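PDB 7L15: T cell receptor gamma chain from Monodelphis domestica, which pairs with a mu chain to form a marsupial gamma-mu T cell receptor, which probably recognises antigen at the T cell surface. Local coordinates for residues T2-E7 against V104-E109; S32-W37 against R54-S59; E47-Y52 against D68-Y73; S85-S90 against T111-T116. One frame throughout, in Å; residues are numbered along the deposited sequence.

Interaction 1: residues T2-E7 against V104-E109; sequences TGVALE and VKVFGE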
loop_
_atom_site.group_PDB
_atom_site.type_symbol
_atom_site.label_atom_id
_atom_site.label_comp_id
_atom_site.label_asym_id
_atom_site.label_seq_id
_atom_site.Cartn_x
_atom_site.Cartn_y
_atom_site.Cartn_z
ATOM N N THR B 2 -7.513 -18.572 15.587
ATOM C CA THR B 2 -6.900 -18.665 14.266
ATOM C C THR B 2 -6.257 -17.333 13.874
ATOM O O THR B 2 -5.679 -17.202 12.793
ATOM C CB THR B 2 -7.932 -19.072 13.198
ATOM O OG1 THR B 2 -8.886 -19.970 13.776
ATOM C CG2 THR B 2 -7.256 -19.753 12.006
ATOM N N GLY B 3 -6.363 -16.345 14.764
ATOM C CA GLY B 3 -5.808 -15.027 14.517
ATOM C C GLY B 3 -6.850 -14.023 14.062
ATOM O O GLY B 3 -7.619 -14.301 13.138
ATOM N N VAL B 4 -6.881 -12.850 14.688
ATOM C CA VAL B 4 -7.922 -11.867 14.405
ATOM C C VAL B 4 -7.584 -11.106 13.129
ATOM O O VAL B 4 -6.417 -10.788 12.859
ATOM C CB VAL B 4 -8.110 -10.920 15.606
ATOM C CG1 VAL B 4 -6.884 -10.051 15.826
ATOM C CG2 VAL B 4 -9.352 -10.075 15.428
ATOM N N ALA B 5 -8.615 -10.816 12.330
ATOM C CA ALA B 5 -8.445 -10.157 11.040
ATOM C C ALA B 5 -9.673 -9.319 10.706
ATOM O O ALA B 5 -10.806 -9.727 10.976
ATOM C CB ALA B 5 -8.204 -11.173 9.922
ATOM N N LEU B 6 -9.440 -8.167 10.080
ATOM C CA LEU B 6 -10.492 -7.219 9.749
ATOM C C LEU B 6 -10.449 -6.910 8.260
ATOM O O LEU B 6 -9.374 -6.688 7.694
ATOM C CB LEU B 6 -10.346 -5.920 10.546
ATOM C CG LEU B 6 -10.094 -5.977 12.057
ATOM C CD1 LEU B 6 -8.644 -6.337 12.362
ATOM C CD2 LEU B 6 -10.452 -4.636 12.677
ATOM N N GLU B 7 -11.626 -6.877 7.640
ATOM C CA GLU B 7 -11.780 -6.691 6.204
ATOM C C GLU B 7 -12.570 -5.413 5.944
ATOM O O GLU B 7 -13.575 -5.157 6.609
ATOM C CB GLU B 7 -12.498 -7.900 5.575
ATOM C CG GLU B 7 -12.746 -7.796 4.067
ATOM C CD GLU B 7 -13.768 -8.816 3.544
ATOM O OE1 GLU B 7 -14.987 -8.603 3.731
ATOM O OE2 GLU B 7 -13.351 -9.826 2.937
ATOM N N VAL B 104 -1.486 -6.083 21.545
ATOM C CA VAL B 104 -1.261 -5.765 20.139
ATOM C C VAL B 104 -2.572 -5.307 19.526
ATOM O O VAL B 104 -3.607 -5.960 19.712
ATOM C CB VAL B 104 -0.706 -6.976 19.369
ATOM C CG1 VAL B 104 -0.927 -6.808 17.849
ATOM C CG2 VAL B 104 0.769 -7.152 19.684
ATOM N N LYS B 105 -2.530 -4.198 18.789
ATOM C CA LYS B 105 -3.698 -3.714 18.066
ATOM C C LYS B 105 -3.571 -4.098 16.599
ATOM O O LYS B 105 -2.538 -3.843 15.979
ATOM C CB LYS B 105 -3.861 -2.198 18.217
ATOM C CG LYS B 105 -5.299 -1.726 18.060
ATOM C CD LYS B 105 -5.661 -0.702 19.121
ATOM C CE LYS B 105 -7.001 -0.051 18.819
ATOM N NZ LYS B 105 -7.349 1.008 19.815
ATOM N N VAL B 106 -4.621 -4.716 16.060
ATOM C CA VAL B 106 -4.670 -5.169 14.674
ATOM C C VAL B 106 -5.617 -4.266 13.896
ATOM O O VAL B 106 -6.721 -3.959 14.362
ATOM C CB VAL B 106 -5.127 -6.637 14.573
ATOM C CG1 VAL B 106 -4.960 -7.129 13.159
ATOM C CG2 VAL B 106 -4.352 -7.511 15.547
ATOM N N PHE B 107 -5.196 -3.879 12.698
ATOM C CA PHE B 107 -5.875 -2.878 11.889
ATOM C C PHE B 107 -6.331 -3.474 10.568
ATOM O O PHE B 107 -5.615 -4.268 9.947
ATOM C CB PHE B 107 -4.955 -1.683 11.561
ATOM C CG PHE B 107 -4.726 -0.748 12.706
ATOM C CD1 PHE B 107 -3.959 -1.130 13.796
ATOM C CD2 PHE B 107 -5.266 0.537 12.676
ATOM C CE1 PHE B 107 -3.743 -0.257 14.844
ATOM C CE2 PHE B 107 -5.056 1.417 13.713
ATOM C CZ PHE B 107 -4.292 1.022 14.808
ATOM N N GLY B 108 -7.500 -3.048 10.122
ATOM C CA GLY B 108 -7.888 -3.283 8.755
ATOM C C GLY B 108 -6.991 -2.539 7.785
ATOM O O GLY B 108 -6.206 -1.652 8.132
ATOM N N GLU B 109 -7.147 -2.904 6.519
ATOM C CA GLU B 109 -6.359 -2.317 5.453
ATOM C C GLU B 109 -6.797 -0.889 5.123
ATOM O O GLU B 109 -6.050 -0.167 4.473
ATOM C CB GLU B 109 -6.454 -3.236 4.219
ATOM C CG GLU B 109 -5.175 -3.367 3.417
ATOM C CD GLU B 109 -5.312 -4.357 2.267
ATOM O OE1 GLU B 109 -5.899 -3.979 1.228
ATOM O OE2 GLU B 109 -4.854 -5.516 2.409
#

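Interaction 2: residues S32-W37 against R54-S59; sequences SDYVHW and RSKSES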
loop_
_atom_site.group_PDB
_atom_site.type_symbol
_atom_site.label_atom_id
_atom_site.label_comp_id
_atom_site.label_asym_id
_atom_site.label_seq_id
_atom_site.Cartn_x
_atom_site.Cartn_y
_atom_site.Cartn_z
ATOM N N SER B 32 -12.295 -9.483 20.750
ATOM C CA SER B 32 -12.573 -8.321 21.578
ATOM C C SER B 32 -13.984 -7.830 21.302
ATOM O O SER B 32 -14.556 -8.075 20.236
ATOM C CB SER B 32 -11.564 -7.186 21.326
ATOM O OG SER B 32 -11.770 -6.117 22.236
ATOM N N ASP B 33 -14.529 -7.100 22.269
ATOM C CA ASP B 33 -15.860 -6.535 22.128
ATOM C C ASP B 33 -15.865 -5.162 21.461
ATOM O O ASP B 33 -16.934 -4.685 21.053
ATOM C CB ASP B 33 -16.530 -6.442 23.498
ATOM C CG ASP B 33 -18.001 -6.122 23.400
ATOM O OD1 ASP B 33 -18.683 -6.738 22.556
ATOM O OD2 ASP B 33 -18.472 -5.265 24.167
ATOM N N TYR B 34 -14.713 -4.513 21.331
ATOM C CA TYR B 34 -14.649 -3.140 20.846
ATOM C C TYR B 34 -14.049 -3.090 19.447
ATOM O O TYR B 34 -13.041 -3.752 19.162
ATOM C CB TYR B 34 -13.862 -2.262 21.822
ATOM C CG TYR B 34 -14.537 -2.235 23.164
ATOM C CD1 TYR B 34 -15.532 -1.311 23.442
ATOM C CD2 TYR B 34 -14.239 -3.187 24.127
ATOM C CE1 TYR B 34 -16.186 -1.307 24.666
ATOM C CE2 TYR B 34 -14.888 -3.199 25.355
ATOM C CZ TYR B 34 -15.856 -2.255 25.618
ATOM O OH TYR B 34 -16.495 -2.257 26.832
ATOM N N VAL B 35 -14.704 -2.332 18.573
ATOM C CA VAL B 35 -14.212 -2.030 17.238
ATOM C C VAL B 35 -13.823 -0.561 17.226
ATOM O O VAL B 35 -14.642 0.302 17.574
ATOM C CB VAL B 35 -15.271 -2.337 16.171
ATOM C CG1 VAL B 35 -14.740 -2.007 14.786
ATOM C CG2 VAL B 35 -15.683 -3.804 16.254
ATOM N N HIS B 36 -12.574 -0.278 16.846
ATOM C CA HIS B 36 -12.011 1.068 16.871
ATOM C C HIS B 36 -11.881 1.600 15.452
ATOM O O HIS B 36 -11.560 0.847 14.535
ATOM C CB HIS B 36 -10.638 1.077 17.545
ATOM C CG HIS B 36 -10.621 0.427 18.892
ATOM N ND1 HIS B 36 -10.536 1.150 20.064
ATOM C CD2 HIS B 36 -10.673 -0.878 19.256
ATOM C CE1 HIS B 36 -10.536 0.320 21.093
ATOM N NE2 HIS B 36 -10.617 -0.918 20.629
ATOM N N TRP B 37 -12.119 2.900 15.276
ATOM C CA TRP B 37 -12.061 3.548 13.965
ATOM C C TRP B 37 -11.035 4.665 14.008
ATOM O O TRP B 37 -11.238 5.666 14.699
ATOM C CB TRP B 37 -13.425 4.093 13.542
ATOM C CG TRP B 37 -14.333 3.026 13.007
ATOM C CD1 TRP B 37 -15.306 2.366 13.687
ATOM C CD2 TRP B 37 -14.329 2.481 11.684
ATOM N NE1 TRP B 37 -15.923 1.449 12.866
ATOM C CE2 TRP B 37 -15.340 1.504 11.631
ATOM C CE3 TRP B 37 -13.587 2.740 10.537
ATOM C CZ2 TRP B 37 -15.617 0.777 10.479
ATOM C CZ3 TRP B 37 -13.860 2.004 9.389
ATOM C CH2 TRP B 37 -14.867 1.041 9.371
ATOM N N ARG B 54 -19.529 -3.776 20.392
ATOM C CA ARG B 54 -20.467 -4.591 19.628
ATOM C C ARG B 54 -21.602 -5.103 20.514
ATOM O O ARG B 54 -22.779 -5.026 20.137
ATOM C CB ARG B 54 -19.728 -5.750 18.961
ATOM C CG ARG B 54 -18.963 -5.362 17.695
ATOM C CD ARG B 54 -18.526 -6.605 16.963
ATOM N NE ARG B 54 -18.020 -7.580 17.916
ATOM C CZ ARG B 54 -17.825 -8.861 17.640
ATOM N NH1 ARG B 54 -18.095 -9.327 16.428
ATOM N NH2 ARG B 54 -17.364 -9.673 18.581
ATOM N N SER B 55 -21.270 -5.608 21.705
ATOM C CA SER B 55 -22.287 -6.143 22.602
ATOM C C SER B 55 -23.287 -5.066 22.993
ATOM O O SER B 55 -24.469 -5.139 22.637
ATOM C CB SER B 55 -21.631 -6.740 23.848
ATOM O OG SER B 55 -21.372 -5.716 24.793
ATOM N N LYS B 56 -22.823 -4.034 23.710
ATOM C CA LYS B 56 -23.701 -2.935 24.100
ATOM C C LYS B 56 -24.202 -2.120 22.903
ATOM O O LYS B 56 -25.023 -1.218 23.101
ATOM C CB LYS B 56 -22.997 -2.004 25.107
ATOM C CG LYS B 56 -22.153 -2.747 26.153
ATOM C CD LYS B 56 -21.883 -1.927 27.415
ATOM C CE LYS B 56 -21.144 -0.621 27.151
ATOM N NZ LYS B 56 -19.724 -0.808 26.710
ATOM N N SER B 57 -23.763 -2.430 21.679
ATOM C CA SER B 57 -24.175 -1.713 20.463
ATOM C C SER B 57 -24.109 -0.200 20.664
ATOM O O SER B 57 -25.054 0.535 20.373
ATOM C CB SER B 57 -25.570 -2.149 20.022
ATOM O OG SER B 57 -25.822 -1.717 18.692
ATOM N N GLU B 58 -22.958 0.265 21.148
ATOM C CA GLU B 58 -22.792 1.633 21.616
ATOM C C GLU B 58 -21.583 2.270 20.937
ATOM O O GLU B 58 -20.491 1.691 20.944
ATOM C CB GLU B 58 -22.630 1.636 23.132
ATOM C CG GLU B 58 -22.632 2.998 23.754
ATOM C CD GLU B 58 -22.394 2.923 25.236
ATOM O OE1 GLU B 58 -21.877 3.907 25.800
ATOM O OE2 GLU B 58 -22.713 1.867 25.833
ATOM N N SER B 59 -21.777 3.456 20.359
ATOM C CA SER B 59 -20.740 4.163 19.616
ATOM C C SER B 59 -20.314 5.407 20.387
ATOM O O SER B 59 -21.108 6.339 20.554
ATOM C CB SER B 59 -21.234 4.540 18.221
ATOM O OG SER B 59 -20.372 5.487 17.621
#

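Interaction 3: residues E47-Y52 against D68-Y73; sequences ERLLVY and DKVRAY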
loop_
_atom_site.group_PDB
_atom_site.type_symbol
_atom_site.label_atom_id
_atom_site.label_comp_id
_atom_site.label_asym_id
_atom_site.label_seq_id
_atom_site.Cartn_x
_atom_site.Cartn_y
_atom_site.Cartn_z
ATOM N N GLU B 47 -5.198 9.155 14.062
ATOM C CA GLU B 47 -5.846 9.312 15.354
ATOM C C GLU B 47 -7.139 8.521 15.364
ATOM O O GLU B 47 -7.721 8.213 14.317
ATOM C CB GLU B 47 -6.114 10.786 15.686
ATOM C CG GLU B 47 -6.972 11.546 14.683
ATOM C CD GLU B 47 -7.343 12.958 15.176
ATOM O OE1 GLU B 47 -7.438 13.172 16.418
ATOM O OE2 GLU B 47 -7.542 13.847 14.318
ATOM N N ARG B 48 -7.579 8.178 16.566
ATOM C CA ARG B 48 -8.825 7.454 16.693
ATOM C C ARG B 48 -9.977 8.445 16.697
ATOM O O ARG B 48 -9.882 9.524 17.290
ATOM C CB ARG B 48 -8.839 6.609 17.961
ATOM C CG ARG B 48 -10.007 5.625 17.959
ATOM C CD ARG B 48 -10.035 4.751 19.203
ATOM N NE ARG B 48 -10.493 5.501 20.363
ATOM C CZ ARG B 48 -10.612 4.993 21.584
ATOM N NH1 ARG B 48 -10.301 3.722 21.812
ATOM N NH2 ARG B 48 -11.034 5.764 22.577
ATOM N N LEU B 49 -11.045 8.104 15.976
ATOM C CA LEU B 49 -12.245 8.929 15.944
ATOM C C LEU B 49 -13.285 8.488 16.963
ATOM O O LEU B 49 -13.916 9.337 17.595
ATOM C CB LEU B 49 -12.875 8.903 14.547
ATOM C CG LEU B 49 -11.976 9.222 13.349
ATOM C CD1 LEU B 49 -12.793 9.524 12.103
ATOM C CD2 LEU B 49 -11.047 10.373 13.650
ATOM N N LEU B 50 -13.477 7.182 17.137
ATOM C CA LEU B 50 -14.512 6.651 18.017
ATOM C C LEU B 50 -14.197 5.192 18.309
ATOM O O LEU B 50 -13.391 4.561 17.623
ATOM C CB LEU B 50 -15.915 6.783 17.400
ATOM C CG LEU B 50 -16.359 5.932 16.199
ATOM C CD1 LEU B 50 -16.695 4.486 16.569
ATOM C CD2 LEU B 50 -17.569 6.571 15.527
ATOM N N VAL B 51 -14.877 4.652 19.315
ATOM C CA VAL B 51 -14.827 3.231 19.620
ATOM C C VAL B 51 -16.254 2.725 19.808
ATOM O O VAL B 51 -17.116 3.429 20.348
ATOM C CB VAL B 51 -13.957 2.932 20.859
ATOM C CG1 VAL B 51 -14.516 3.625 22.098
ATOM C CG2 VAL B 51 -13.850 1.430 21.071
ATOM N N TYR B 52 -16.510 1.517 19.326
ATOM C CA TYR B 52 -17.840 0.939 19.295
ATOM C C TYR B 52 -17.808 -0.390 20.030
ATOM O O TYR B 52 -16.949 -1.235 19.753
ATOM C CB TYR B 52 -18.314 0.746 17.852
ATOM C CG TYR B 52 -19.602 -0.038 17.697
ATOM C CD1 TYR B 52 -20.833 0.537 17.990
ATOM C CD2 TYR B 52 -19.585 -1.344 17.229
ATOM C CE1 TYR B 52 -22.014 -0.179 17.833
ATOM C CE2 TYR B 52 -20.757 -2.067 17.066
ATOM C CZ TYR B 52 -21.969 -1.484 17.370
ATOM O OH TYR B 52 -23.134 -2.210 17.211
ATOM N N ASP B 68 -22.993 13.422 15.945
ATOM C CA ASP B 68 -23.667 13.849 14.720
ATOM C C ASP B 68 -22.773 13.677 13.498
ATOM O O ASP B 68 -23.276 13.514 12.381
ATOM C CB ASP B 68 -24.082 15.316 14.816
ATOM C CG ASP B 68 -25.070 15.581 15.924
ATOM O OD1 ASP B 68 -25.246 14.715 16.808
ATOM O OD2 ASP B 68 -25.675 16.673 15.902
ATOM N N LYS B 69 -21.456 13.725 13.686
ATOM C CA LYS B 69 -20.502 13.698 12.583
ATOM C C LYS B 69 -20.038 12.281 12.251
ATOM O O LYS B 69 -19.989 11.916 11.075
ATOM C CB LYS B 69 -19.307 14.604 12.923
ATOM C CG LYS B 69 -18.244 14.742 11.833
ATOM C CD LYS B 69 -18.775 15.422 10.581
ATOM C CE LYS B 69 -17.712 15.474 9.480
ATOM N NZ LYS B 69 -18.276 16.063 8.242
ATOM N N VAL B 70 -19.700 11.474 13.259
ATOM C CA VAL B 70 -19.274 10.090 13.066
ATOM C C VAL B 70 -20.010 9.209 14.060
ATOM O O VAL B 70 -20.175 9.577 15.227
ATOM C CB VAL B 70 -17.749 9.911 13.232
ATOM C CG1 VAL B 70 -17.034 10.500 12.057
ATOM C CG2 VAL B 70 -17.277 10.553 14.548
ATOM N N ARG B 71 -20.425 8.032 13.603
ATOM C CA ARG B 71 -21.268 7.147 14.394
ATOM C C ARG B 71 -21.107 5.737 13.849
ATOM O O ARG B 71 -21.244 5.528 12.638
ATOM C CB ARG B 71 -22.737 7.598 14.325
ATOM C CG ARG B 71 -23.681 6.930 15.318
ATOM C CD ARG B 71 -25.143 7.320 15.053
ATOM N NE ARG B 71 -25.648 6.728 13.812
ATOM C CZ ARG B 71 -26.091 5.478 13.712
ATOM N NH1 ARG B 71 -26.527 5.022 12.546
ATOM N NH2 ARG B 71 -26.092 4.682 14.779
ATOM N N ALA B 72 -20.803 4.783 14.725
ATOM C CA ALA B 72 -20.728 3.380 14.339
ATOM C C ALA B 72 -21.984 2.634 14.772
ATOM O O ALA B 72 -22.544 2.904 15.838
ATOM C CB ALA B 72 -19.501 2.709 14.951
ATOM N N TYR B 73 -22.419 1.681 13.948
ATOM C CA TYR B 73 -23.569 0.847 14.267
ATOM C C TYR B 73 -23.325 -0.557 13.712
ATOM O O TYR B 73 -22.268 -0.842 13.139
ATOM C CB TYR B 73 -24.862 1.499 13.750
ATOM C CG TYR B 73 -25.079 1.420 12.256
ATOM C CD1 TYR B 73 -24.244 2.086 11.367
ATOM C CD2 TYR B 73 -26.146 0.699 11.734
ATOM C CE1 TYR B 73 -24.455 2.010 9.990
ATOM C CE2 TYR B 73 -26.365 0.617 10.367
ATOM C CZ TYR B 73 -25.520 1.273 9.500
ATOM O OH TYR B 73 -25.750 1.182 8.148
#

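Interaction 4: residues S85-S90 against T111-T116; sequences SDLQVS and TRLIVT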
loop_
_atom_site.group_PDB
_atom_site.type_symbol
_atom_site.label_atom_id
_atom_site.label_comp_id
_atom_site.label_asym_id
_atom_site.label_seq_id
_atom_site.Cartn_x
_atom_site.Cartn_y
_atom_site.Cartn_z
ATOM N N SER B 85 -21.106 11.801 8.377
ATOM C CA SER B 85 -22.157 12.649 7.834
ATOM C C SER B 85 -21.587 13.977 7.350
ATOM O O SER B 85 -20.460 14.362 7.688
ATOM C CB SER B 85 -23.245 12.915 8.882
ATOM O OG SER B 85 -23.679 11.713 9.488
ATOM N N ASP B 86 -22.397 14.673 6.553
ATOM C CA ASP B 86 -22.165 16.054 6.131
ATOM C C ASP B 86 -20.716 16.245 5.693
ATOM O O ASP B 86 -19.979 17.087 6.203
ATOM C CB ASP B 86 -22.546 17.043 7.240
ATOM C CG ASP B 86 -22.436 18.502 6.793
ATOM O OD1 ASP B 86 -23.058 18.863 5.769
ATOM O OD2 ASP B 86 -21.723 19.289 7.456
ATOM N N LEU B 87 -20.325 15.413 4.734
ATOM C CA LEU B 87 -18.944 15.351 4.289
ATOM C C LEU B 87 -18.441 16.716 3.843
ATOM O O LEU B 87 -19.158 17.482 3.193
ATOM C CB LEU B 87 -18.828 14.339 3.153
ATOM C CG LEU B 87 -19.040 12.925 3.702
ATOM C CD1 LEU B 87 -19.148 11.909 2.581
ATOM C CD2 LEU B 87 -17.899 12.556 4.661
ATOM N N GLN B 88 -17.202 17.021 4.230
ATOM C CA GLN B 88 -16.447 18.171 3.755
ATOM C C GLN B 88 -15.121 17.676 3.198
ATOM O O GLN B 88 -14.675 16.570 3.515
ATOM C CB GLN B 88 -16.195 19.182 4.877
ATOM C CG GLN B 88 -17.461 19.584 5.654
ATOM C CD GLN B 88 -18.479 20.298 4.786
ATOM O OE1 GLN B 88 -18.124 21.051 3.874
ATOM N NE2 GLN B 88 -19.760 20.048 5.052
ATOM N N VAL B 89 -14.485 18.504 2.361
ATOM C CA VAL B 89 -13.214 18.095 1.767
ATOM C C VAL B 89 -12.226 17.726 2.861
ATOM O O VAL B 89 -11.470 16.759 2.730
ATOM C CB VAL B 89 -12.660 19.193 0.838
ATOM C CG1 VAL B 89 -13.586 19.400 -0.349
ATOM C CG2 VAL B 89 -12.491 20.513 1.612
ATOM N N SER B 90 -12.284 18.427 3.990
ATOM C CA SER B 90 -11.368 18.180 5.089
ATOM C C SER B 90 -11.560 16.809 5.731
ATOM O O SER B 90 -10.767 16.443 6.607
ATOM C CB SER B 90 -11.540 19.278 6.133
ATOM O OG SER B 90 -12.861 19.250 6.658
ATOM N N THR B 111 -10.229 2.018 4.166
ATOM C CA THR B 111 -10.951 2.510 3.008
ATOM C C THR B 111 -10.657 3.995 2.840
ATOM O O THR B 111 -10.647 4.749 3.820
ATOM C CB THR B 111 -12.455 2.277 3.155
ATOM O OG1 THR B 111 -12.723 0.870 3.183
ATOM C CG2 THR B 111 -13.198 2.858 1.979
ATOM N N ARG B 112 -10.401 4.425 1.611
ATOM C CA ARG B 112 -10.085 5.827 1.378
ATOM C C ARG B 112 -11.362 6.603 1.077
ATOM O O ARG B 112 -12.059 6.329 0.093
ATOM C CB ARG B 112 -9.069 6.011 0.253
ATOM C CG ARG B 112 -8.753 7.501 -0.002
ATOM C CD ARG B 112 -7.662 7.723 -1.059
ATOM N NE ARG B 112 -6.325 7.494 -0.523
ATOM C CZ ARG B 112 -5.647 8.380 0.206
ATOM N NH1 ARG B 112 -6.192 9.561 0.496
ATOM N NH2 ARG B 112 -4.430 8.085 0.653
ATOM N N LEU B 113 -11.657 7.575 1.928
ATOM C CA LEU B 113 -12.758 8.494 1.717
ATOM C C LEU B 113 -12.238 9.684 0.920
ATOM O O LEU B 113 -11.269 10.335 1.321
ATOM C CB LEU B 113 -13.337 8.928 3.063
ATOM C CG LEU B 113 -14.500 9.894 3.019
ATOM C CD1 LEU B 113 -15.659 9.235 2.279
ATOM C CD2 LEU B 113 -14.904 10.300 4.443
ATOM N N ILE B 114 -12.863 9.960 -0.212
ATOM C CA ILE B 114 -12.477 11.081 -1.052
ATOM C C ILE B 114 -13.669 12.010 -1.152
ATOM O O ILE B 114 -14.714 11.627 -1.688
ATOM C CB ILE B 114 -12.026 10.626 -2.446
ATOM C CG1 ILE B 114 -10.884 9.619 -2.329
ATOM C CG2 ILE B 114 -11.657 11.845 -3.306
ATOM C CD1 ILE B 114 -10.574 8.906 -3.627
ATOM N N VAL B 115 -13.522 13.220 -0.629
ATOM C CA VAL B 115 -14.558 14.233 -0.725
ATOM C C VAL B 115 -14.026 15.328 -1.628
ATOM O O VAL B 115 -12.944 15.874 -1.385
ATOM C CB VAL B 115 -14.953 14.780 0.655
ATOM C CG1 VAL B 115 -16.251 15.612 0.554
ATOM C CG2 VAL B 115 -15.126 13.620 1.622
ATOM N N THR B 116 -14.776 15.640 -2.674
ATOM C CA THR B 116 -14.360 16.662 -3.619
ATOM C C THR B 116 -15.519 17.604 -3.905
ATOM O O THR B 116 -16.695 17.228 -3.816
ATOM C CB THR B 116 -13.835 16.049 -4.924
ATOM O OG1 THR B 116 -13.509 17.102 -5.837
ATOM C CG2 THR B 116 -14.870 15.167 -5.546
#

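Interaction 1: residues T2-E7 against V104-E109
This is an apolar contact between the two sheets of the immunoglobulin V domain, where the N-terminal strand 5-7 lies against the first part of strand 104-116. Three residues provide the side chains. Val4 holds CG1 in the crowded position between its own N and carbonyl carbon (chi1 67°), and that methyl slides past Val106 to touch Val106 CG2 at 3.6 Å. The other branch of Val106, CG1, stands anti to the backbone N and receives Leu6 CD1 at 3.9 Å, with the two side chains crossing obliquely. The nearest side-chain neighbour across the contact is thus a different residue for each Val106 methyl. Leu6 CD1 also rests on the backbone, 3.7 Å from Val106 O. Further along, the leucine stem takes over: Leu6 CB sits 4.0 Å from Gly108 CA, and the glycine brings bare backbone to this spot. Phe107 and Gly108 open the Phe-Gly-X-Gly sequence typical of the joining segment of antigen receptors, and the phenylalanine turns away from Leu6. Strand 5-7 is bonded through its backbone to strand 21-28, whereas Val106 and Gly108 pair with strand 93-101, and the backbone N-H of Lys105 donates to Tyr51 OH of the mu chain.

Interaction 2: residues S32-W37 against R54-S59
Asp33 organises this meeting of two loops, which by their place in the V domain correspond to the end of CDR1 and to CDR2. From its CB the chain runs anti to the backbone N (chi1 -169°), which brings CG within 3.7 Å of Ser55 CB. At the tip the two oxygens divide the work. OD1 offers its syn lone pair to the backbone, accepting Ser55 N at 2.9 Å. OD2 takes the hydroxyl of the same serine, with Ser55 OG 3.0 Å away and above the carboxylate plane; OD2 is also bonded to Ser53 OG. Asp33 O, of the main chain, receives Arg54 N at 2.8 Å in a nearly straight bond (168°). One aspartate fixes the start of the 54-57 turn at three points. Arg54 crosses Val35 obliquely, its CG 3.9 Å from Val35 CG2, and Lys56 NZ comes up at the edge of the Tyr34 ring, 3.5 Å from Tyr34 OH. The nearby positive groups probably favour an ionised Asp33. Ser57 and Glu58 face Ser53 in a G1 beta bulge where the chain turns from strand 47-53 into strand 58-61, while Val35 pairs with Tyr52 and so ties strand 34-40 to the other side of strand 47-53.

Interaction 3: residues E47-Y52 against D68-Y73
Ala72 is the small bump, and the hollow it fills lies between two larger residues of the facing strand. Its CB touches Leu50 CD1 at 3.7 Å and Tyr52 CB, also at 3.7 Å, so the methyl sits between alternate side chains of strand 47-52. Leu50 fills a hollow in return. With CG in the crowded position between N and carbonyl carbon (chi1 70°), it forks around this region: CD1 goes to Ala72, while CD2 drops onto the backbone, 3.7 Å from Arg71 N, with Val70 CB at 4.1 Å.

The two strands belong to opposite sheets of the V-domain sandwich, C' and D in immunoglobulin terms, and the axes of 47-52 and 70-73 run 23° from parallel, approaching to 7.5 Å. Leu49 and Leu50 both point across, and both bond through the backbone to Trp37, which with the psi of -41° at Leu49 is consistent with a classic beta bulge. The extra inward side chain brings Leu49 CD1 loosely to Val70 CG1, at 4.4 Å.

At the other end Tyr52, its CG anti to the backbone N, leans its ring along the opposing strand. CD1 lies 3.6 Å from Ala72 O, and the ring runs on past the backbone of Tyr73, with Tyr52 OH 3.9 Å from Tyr73 C and hydrogen-bonded to Ser57 OG. Ser59, beside Leu50 and Tyr52, bonds Ala72 N through its OG.

Interaction 4: residues S85-S90 against T111-T116
Leu87 and Leu113 reach for each other tip to tip, and their CD2 methyls meet at 3.8 Å. The two leucines use different first torsions: Leu87 keeps CG anti to its carbonyl carbon, beside N, whereas Leu113 holds CG anti to N (chi1 180°). Val115, two residues further along the strand, points the same way but stops short, and it meets the stem of the leucine instead of the tip, with its CG1 3.9 Å from Leu87 CB. The valine is seated on a peptide carbonyl. Gln88 O lies 3.4 Å from Val115 CB and 3.5 Å from each of its methyls, CG1 and CG2, so that the oxygen nestles at the branch point of the isopropyl group. The loop concerned joins strands 79-84 and 93-101, the E-F connection of a V domain, and it is laid here against the last part of strand G. Gln88 N is bonded to Asp91 OD2, the same aspartate oxygen that pairs with Lys69, in the manner of the salt bridge familiar at the base of V domains. The side chain of Gln88 folds back the other way, and its NE2 donates to both Asp86 O and Asp86 OD2, in each case from above the plane of the accepting group and at a bent angle of 137°. Next in the chain, Val89 enters the short 3-10 turn and sets its CG1 beside the strand backbone, 3.7 Å from Val115 O. Ser92 OG ties turn and strand together, bonded to both Val89 O and Val115 N.

All four contacts lie in the V domain. Interactions 2 and 3, with centres about 10 Å apart, are knit together by sheet pairing: Val35 N meets Tyr52 O and Trp37 O meets Leu49 N, each at 2.8 Å. Interaction 1 reaches interaction 2 where Lys105 NZ packs 3.2 Å from His36 ND1, near the mu-chain interface that both help to form. Lys69 links interaction 3 to interaction 4, with its NZ 2.8 Å from Ser85 O. Interactions 1 and 4 share strand 104-116 although their centres are about 25 Å apart. Interaction 2 holds loops that, as in other T cell receptors, probably face antigen, whereas the centre of interaction 4 lies about 23 Å away.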